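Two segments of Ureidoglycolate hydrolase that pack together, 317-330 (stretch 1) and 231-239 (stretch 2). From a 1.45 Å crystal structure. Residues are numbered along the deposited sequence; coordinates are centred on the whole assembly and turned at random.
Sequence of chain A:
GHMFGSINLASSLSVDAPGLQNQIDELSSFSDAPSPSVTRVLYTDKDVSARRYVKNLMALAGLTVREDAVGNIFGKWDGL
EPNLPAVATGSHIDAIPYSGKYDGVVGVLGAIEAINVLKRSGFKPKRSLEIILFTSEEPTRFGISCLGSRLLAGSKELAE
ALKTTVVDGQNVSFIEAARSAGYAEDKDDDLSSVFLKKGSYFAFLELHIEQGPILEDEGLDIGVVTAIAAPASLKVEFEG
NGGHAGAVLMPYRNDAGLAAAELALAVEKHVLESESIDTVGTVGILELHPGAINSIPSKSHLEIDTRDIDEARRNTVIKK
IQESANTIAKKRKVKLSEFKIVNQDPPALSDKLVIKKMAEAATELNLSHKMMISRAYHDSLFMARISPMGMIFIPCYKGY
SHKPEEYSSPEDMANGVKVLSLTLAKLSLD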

ATOM      1  N   VAL A 317      -3.100  24.899  12.239  1.00 17.70           N
ATOM      2  CA  VAL A 317      -2.354  23.916  11.456  1.00 18.40           C
ATOM      3  C   VAL A 317      -3.253  23.296  10.390  1.00 14.91           C
ATOM      4  O   VAL A 317      -2.842  23.175   9.224  1.00 15.92           O
ATOM      5  CB  VAL A 317      -1.736  22.812  12.344  1.00 16.85           C
ATOM      6  CG1 VAL A 317      -1.105  21.733  11.478  1.00 16.35           C
ATOM      7  CG2 VAL A 317      -0.684  23.397  13.271  1.00 19.66           C
ATOM      8  N   ILE A 318      -4.470  22.915  10.768  1.00 16.32           N
ATOM      9  CA  ILE A 318      -5.427  22.344   9.818  1.00 16.61           C
ATOM     10  C   ILE A 318      -5.737  23.313   8.669  1.00 17.72           C
ATOM     11  O   ILE A 318      -5.743  22.918   7.506  1.00 16.99           O
ATOM     12  CB  ILE A 318      -6.734  21.931  10.509  1.00 16.78           C
ATOM     13  CG1 ILE A 318      -6.480  20.820  11.529  1.00 18.46           C
ATOM     14  CG2 ILE A 318      -7.779  21.484   9.485  1.00 18.41           C
ATOM     15  CD1 ILE A 318      -7.696  20.511  12.372  1.00 18.99           C
ATOM     16  N   LYS A 319      -5.992  24.575   8.991  1.00 17.73           N
ATOM     17  CA  LYS A 319      -6.257  25.574   7.949  1.00 19.19           C
ATOM     18  C   LYS A 319      -5.086  25.699   6.978  1.00 18.74           C
ATOM     19  O   LYS A 319      -5.282  25.775   5.755  1.00 20.15           O
ATOM     20  CB  LYS A 319      -6.572  26.937   8.572  1.00 21.25           C
ATOM     21  CG  LYS A 319      -7.766  26.927   9.508  1.00 31.31           C
ATOM     22  CD  LYS A 319      -8.241  28.340   9.823  1.00 38.37           C
ATOM     23  CE  LYS A 319      -9.119  28.373  11.072  1.00 37.91           C
ATOM     24  NZ  LYS A 319      -8.297  28.430  12.316  1.00 40.37           N
ATOM     25  N   LYS A 320      -3.864  25.724   7.508  1.00 16.72           N
ATOM     26  CA  LYS A 320      -2.674  25.833   6.671  1.00 17.48           C
ATOM     27  C   LYS A 320      -2.510  24.595   5.797  1.00 15.98           C
ATOM     28  O   LYS A 320      -2.106  24.706   4.644  1.00 17.16           O
ATOM     29  CB  LYS A 320      -1.409  26.040   7.504  1.00 18.88           C
ATOM     30  CG  LYS A 320      -1.331  27.381   8.243  1.00 20.50           C
ATOM     31  CD  LYS A 320      -0.067  27.421   9.073  1.00 21.82           C
ATOM     32  CE  LYS A 320       0.198  28.796   9.672  1.00 20.86           C
ATOM     33  NZ  LYS A 320       1.456  28.731  10.470  1.00 21.29           N
ATOM     34  N   ILE A 321      -2.820  23.422   6.339  1.00 16.86           N
ATOM     35  CA  ILE A 321      -2.729  22.201   5.540  1.00 17.09           C
ATOM     36  C   ILE A 321      -3.707  22.250   4.359  1.00 17.35           C
ATOM     37  O   ILE A 321      -3.352  21.873   3.236  1.00 16.57           O
ATOM     38  CB  ILE A 321      -2.954  20.940   6.394  1.00 15.80           C
ATOM     39  CG1 ILE A 321      -1.771  20.750   7.351  1.00 15.00           C
ATOM     40  CG2 ILE A 321      -3.122  19.699   5.501  1.00 16.90           C
ATOM     41  CD1 ILE A 321      -2.021  19.733   8.445  1.00 15.53           C
ATOM     42  N   GLN A 322      -4.924  22.737   4.596  1.00 16.53           N
ATOM     43  CA  GLN A 322      -5.897  22.847   3.511  1.00 18.73           C
ATOM     44  C   GLN A 322      -5.444  23.848   2.455  1.00 18.93           C
ATOM     45  O   GLN A 322      -5.580  23.597   1.251  1.00 18.11           O
ATOM     46  CB  GLN A 322      -7.291  23.205   4.025  1.00 19.17           C
ATOM     47  CG  GLN A 322      -8.342  23.109   2.926  1.00 22.93           C
ATOM     48  CD  GLN A 322      -9.757  23.003   3.454  1.00 28.43           C
ATOM     49  OE1 GLN A 322      -9.994  23.070   4.665  1.00 32.67           O
ATOM     50  NE2 GLN A 322     -10.713  22.824   2.543  1.00 29.43           N
ATOM     51  N   GLU A 323      -4.890  24.974   2.899  1.00 18.17           N
ATOM     52  CA  GLU A 323      -4.322  25.956   1.977  1.00 21.33           C
ATOM     53  C   GLU A 323      -3.205  25.346   1.132  1.00 17.65           C
ATOM     54  O   GLU A 323      -3.176  25.512  -0.093  1.00 19.19           O
ATOM     55  CB  GLU A 323      -3.828  27.196   2.734  1.00 21.28           C
ATOM     56  CG  GLU A 323      -4.967  28.032   3.312  1.00 27.78           C
ATOM     57  CD  GLU A 323      -4.506  29.115   4.280  1.00 35.37           C
ATOM     58  OE1 GLU A 323      -3.306  29.152   4.631  1.00 34.42           O
ATOM     59  OE2 GLU A 323      -5.358  29.930   4.694  1.00 35.77           O
ATOM     60  N   SER A 324      -2.294  24.626   1.772  1.00 17.39           N
ATOM     61  CA  SER A 324      -1.205  23.973   1.055  1.00 16.85           C
ATOM     62  C   SER A 324      -1.684  22.911   0.073  1.00 16.33           C
ATOM     63  O   SER A 324      -1.130  22.796  -1.020  1.00 16.04           O
ATOM     64  CB  SER A 324      -0.188  23.368   2.030  1.00 17.11           C
ATOM     65  OG  SER A 324       0.596  24.392   2.618  1.00 18.65           O
ATOM     66  N   ALA A 325      -2.702  22.145   0.454  1.00 15.29           N
ATOM     67  CA  ALA A 325      -3.239  21.119  -0.437  1.00 16.71           C
ATOM     68  C   ALA A 325      -3.743  21.760  -1.724  1.00 15.84           C
ATOM     69  O   ALA A 325      -3.525  21.239  -2.816  1.00 16.09           O
ATOM     70  CB  ALA A 325      -4.341  20.334   0.237  1.00 16.60           C
ATOM     71  N   ASN A 326      -4.397  22.907  -1.591  1.00 16.08           N
ATOM     72  CA  ASN A 326      -4.888  23.625  -2.763  1.00 17.87           C
ATOM     73  C   ASN A 326      -3.776  24.243  -3.602  1.00 18.31           C
ATOM     74  O   ASN A 326      -3.806  24.174  -4.834  1.00 19.05           O
ATOM     75  CB  ASN A 326      -5.924  24.674  -2.345  1.00 18.70           C
ATOM     76  CG  ASN A 326      -7.291  24.062  -2.105  1.00 22.50           C
ATOM     77  OD1 ASN A 326      -8.011  23.735  -3.050  1.00 27.06           O
ATOM     78  ND2 ASN A 326      -7.660  23.903  -0.842  1.00 24.01           N
ATOM     79  N   THR A 327      -2.773  24.817  -2.951  1.00 16.01           N
ATOM     80  CA  THR A 327      -1.636  25.395  -3.649  1.00 15.84           C
ATOM     81  C   THR A 327      -0.864  24.321  -4.420  1.00 17.14           C
ATOM     82  O   THR A 327      -0.510  24.506  -5.580  1.00 18.53           O
ATOM     83  CB  THR A 327      -0.694  26.114  -2.667  1.00 22.30           C
ATOM     84  OG1 THR A 327      -1.396  27.207  -2.066  1.00 23.96           O
ATOM     85  CG2 THR A 327       0.532  26.646  -3.383  1.00 22.06           C
ATOM     86  N   ILE A 328      -0.615  23.196  -3.757  1.00 15.74           N
ATOM     87  CA  ILE A 328       0.074  22.072  -4.384  1.00 14.72           C
ATOM     88  C   ILE A 328      -0.728  21.510  -5.557  1.00 15.58           C
ATOM     89  O   ILE A 328      -0.160  21.232  -6.614  1.00 17.37           O
ATOM     90  CB  ILE A 328       0.356  20.971  -3.337  1.00 14.32           C
ATOM     91  CG1 ILE A 328       1.421  21.464  -2.361  1.00 16.23           C
ATOM     92  CG2 ILE A 328       0.805  19.668  -4.009  1.00 15.18           C
ATOM     93  CD1 ILE A 328       1.485  20.665  -1.065  1.00 17.74           C
ATOM     94  N   ALA A 329      -2.038  21.352  -5.383  1.00 16.60           N
ATOM     95  CA  ALA A 329      -2.877  20.835  -6.469  1.00 16.19           C
ATOM     96  C   ALA A 329      -2.787  21.729  -7.706  1.00 20.51           C
ATOM     97  O   ALA A 329      -2.628  21.241  -8.828  1.00 18.21           O
ATOM     98  CB  ALA A 329      -4.316  20.672  -6.021  1.00 18.02           C
ATOM     99  N   LYS A 330      -2.858  23.042  -7.503  1.00 16.88           N
ATOM    100  CA  LYS A 330      -2.762  23.982  -8.617  1.00 17.75           C
ATOM    101  C   LYS A 330      -1.394  23.934  -9.297  1.00 19.81           C
ATOM    102  O   LYS A 330      -1.309  23.932 -10.528  1.00 19.78           O
ATOM    103  CB  LYS A 330      -3.077  25.406  -8.145  1.00 22.23           C
ATOM    104  CG  LYS A 330      -4.538  25.632  -7.773  1.00 27.13           C
ATOM    105  CD  LYS A 330      -4.814  27.118  -7.529  1.00 35.74           C
ATOM    106  CE  LYS A 330      -6.284  27.393  -7.231  1.00 42.54           C
ATOM    107  NZ  LYS A 330      -6.685  26.962  -5.859  1.00 41.96           N
TER
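Stretch 2 231-239: PASLKVEFE

The centre of the contact is aliphatic. L234, with CA to CB directed toward the helix and chi1/chi2 in m and t, spreads its methyls between two isoleucines: its CD1 lies 3.7 Å from I321 CG2, and its CD2 4.1 Å from I318 CG2. One turn of helix separates these partners, so a single strand residue spans both. Toward the start of the strand, A232 CB meets I318 CD1 at 3.6 Å. Toward its end, F238 (chi1 m, chi2 -78°) covers the next helical turns: A329 CB approaches CE1 at 4.1 Å near the ring plane, and I328 CG2 stands 4.3 Å from CZ.

This spacing follows from the backbones. Residues 231-239 are extended, with phi from -144° to -100° and psi from 131° to 157°, so the even-numbered side chains from A232 to F238 point toward the helix. The strand runs nearly parallel to helix 317-330, at 9° between N-to-C directions and 10.2 Å at closest axial approach; the pairing advances from I318 CA-A232 CA (8.4 Å) through A325 CA-V236 CA (8.2 Å) to A329 CA-F238 CA (7.3 Å).

Polar atoms play little part: A325 O lies 3.7 Å from F238 CE1, at the ring edge, while accepting the backbone hydrogen bond from A329 N (3.0 Å). No hydrogen bond joins the stretches. Beyond the interface, N326 ND2 donates to Q322 O at 3.0 Å, within the helix.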

ATOM      1  N   PRO A 231      -7.460  16.286  19.381  1.00 12.82           N
ATOM      2  CA  PRO A 231      -7.022  15.526  18.204  1.00 13.70           C
ATOM      3  C   PRO A 231      -7.829  15.816  16.939  1.00 15.45           C
ATOM      4  O   PRO A 231      -9.037  16.060  17.001  1.00 15.51           O
ATOM      5  CB  PRO A 231      -7.278  14.084  18.640  1.00 15.25           C
ATOM      6  CG  PRO A 231      -8.539  14.195  19.485  1.00 15.03           C
ATOM      7  CD  PRO A 231      -8.479  15.557  20.156  1.00 15.21           C
ATOM      8  N   ALA A 232      -7.152  15.768  15.796  1.00 14.19           N
ATOM      9  CA  ALA A 232      -7.836  15.860  14.507  1.00 15.36           C
ATOM     10  C   ALA A 232      -7.224  14.903  13.497  1.00 13.01           C
ATOM     11  O   ALA A 232      -6.062  14.513  13.623  1.00 14.45           O
ATOM     12  CB  ALA A 232      -7.789  17.290  13.963  1.00 17.09           C
ATOM     13  N   SER A 233      -8.004  14.534  12.489  1.00 13.82           N
ATOM     14  CA  SER A 233      -7.448  13.748  11.397  1.00 13.90           C
ATOM     15  C   SER A 233      -8.079  14.149  10.071  1.00 14.90           C
ATOM     16  O   SER A 233      -9.234  14.578  10.018  1.00 16.18           O
ATOM     17  CB  SER A 233      -7.590  12.248  11.643  1.00 16.95           C
ATOM     18  OG  SER A 233      -8.908  11.817  11.426  1.00 18.80           O
ATOM     19  N   LEU A 234      -7.286  14.026   9.011  1.00 14.04           N
ATOM     20  CA  LEU A 234      -7.672  14.451   7.678  1.00 14.80           C
ATOM     21  C   LEU A 234      -7.414  13.322   6.686  1.00 16.94           C
ATOM     22  O   LEU A 234      -6.446  12.574   6.829  1.00 17.11           O
ATOM     23  CB  LEU A 234      -6.819  15.649   7.249  1.00 17.38           C
ATOM     24  CG  LEU A 234      -6.494  16.775   8.232  1.00 18.19           C
ATOM     25  CD1 LEU A 234      -5.529  17.769   7.611  1.00 24.54           C
ATOM     26  CD2 LEU A 234      -7.773  17.476   8.640  1.00 23.66           C
ATOM     27  N   LYS A 235      -8.282  13.209   5.687  1.00 15.98           N
ATOM     28  CA  LYS A 235      -8.046  12.344   4.533  1.00 15.35           C
ATOM     29  C   LYS A 235      -7.934  13.223   3.298  1.00 15.82           C
ATOM     30  O   LYS A 235      -8.796  14.069   3.057  1.00 15.48           O
ATOM     31  CB  LYS A 235      -9.214  11.388   4.324  1.00 20.63           C
ATOM     32  CG  LYS A 235      -9.170  10.124   5.144  1.00 28.05           C
ATOM     33  CD  LYS A 235      -9.903   8.996   4.417  1.00 35.01           C
ATOM     34  CE  LYS A 235     -11.382   9.316   4.225  1.00 37.66           C
ATOM     35  NZ  LYS A 235     -12.088   8.220   3.492  1.00 37.75           N
ATOM     36  N   VAL A 236      -6.888  13.009   2.503  1.00 14.17           N
ATOM     37  CA  VAL A 236      -6.643  13.819   1.321  1.00 13.16           C
ATOM     38  C   VAL A 236      -6.341  12.923   0.135  1.00 15.75           C
ATOM     39  O   VAL A 236      -5.588  11.951   0.250  1.00 15.40           O
ATOM     40  CB  VAL A 236      -5.461  14.783   1.547  1.00 15.22           C
ATOM     41  CG1 VAL A 236      -5.243  15.677   0.339  1.00 18.17           C
ATOM     42  CG2 VAL A 236      -5.700  15.632   2.800  1.00 17.67           C
ATOM     43  N   GLU A 237      -6.947  13.236  -1.004  1.00 15.24           N
ATOM     44  CA  GLU A 237      -6.611  12.546  -2.242  1.00 13.63           C
ATOM     45  C   GLU A 237      -6.325  13.521  -3.370  1.00 17.06           C
ATOM     46  O   GLU A 237      -6.994  14.550  -3.509  1.00 15.44           O
ATOM     47  CB  GLU A 237      -7.711  11.562  -2.654  1.00 15.86           C
ATOM     48  CG  GLU A 237      -7.937  10.464  -1.625  1.00 17.15           C
ATOM     49  CD  GLU A 237      -8.758   9.303  -2.150  1.00 28.17           C
ATOM     50  OE1 GLU A 237      -9.460   9.467  -3.176  1.00 28.84           O
ATOM     51  OE2 GLU A 237      -8.699   8.218  -1.530  1.00 29.96           O
ATOM     52  N   PHE A 238      -5.309  13.191  -4.160  1.00 14.04           N
ATOM     53  CA  PHE A 238      -4.987  13.921  -5.380  1.00 13.09           C
ATOM     54  C   PHE A 238      -5.203  12.996  -6.575  1.00 16.14           C
ATOM     55  O   PHE A 238      -4.935  11.798  -6.480  1.00 15.25           O
ATOM     56  CB  PHE A 238      -3.526  14.360  -5.384  1.00 14.94           C
ATOM     57  CG  PHE A 238      -3.174  15.378  -4.332  1.00 14.34           C
ATOM     58  CD1 PHE A 238      -3.510  16.717  -4.496  1.00 15.55           C
ATOM     59  CD2 PHE A 238      -2.453  14.999  -3.209  1.00 14.36           C
ATOM     60  CE1 PHE A 238      -3.148  17.651  -3.547  1.00 15.53           C
ATOM     61  CE2 PHE A 238      -2.086  15.936  -2.257  1.00 14.92           C
ATOM     62  CZ  PHE A 238      -2.435  17.258  -2.426  1.00 15.62           C
ATOM     63  N   GLU A 239      -5.686  13.548  -7.689  1.00 14.88           N
ATOM     64  CA  GLU A 239      -5.836  12.767  -8.921  1.00 15.72           C
ATOM     65  C   GLU A 239      -5.123  13.417 -10.100  1.00 14.33           C
ATOM     66  O   GLU A 239      -5.221  14.631 -10.301  1.00 15.42           O
ATOM     67  CB  GLU A 239      -7.321  12.569  -9.265  1.00 16.51           C
ATOM     68  CG  GLU A 239      -8.043  11.574  -8.362  1.00 18.50           C
ATOM     69  CD  GLU A 239      -9.540  11.499  -8.626  1.00 26.69           C
ATOM     70  OE1 GLU A 239     -10.064  12.375  -9.340  1.00 28.09           O
ATOM     71  OE2 GLU A 239     -10.191  10.569  -8.102  1.00 31.55           O
TER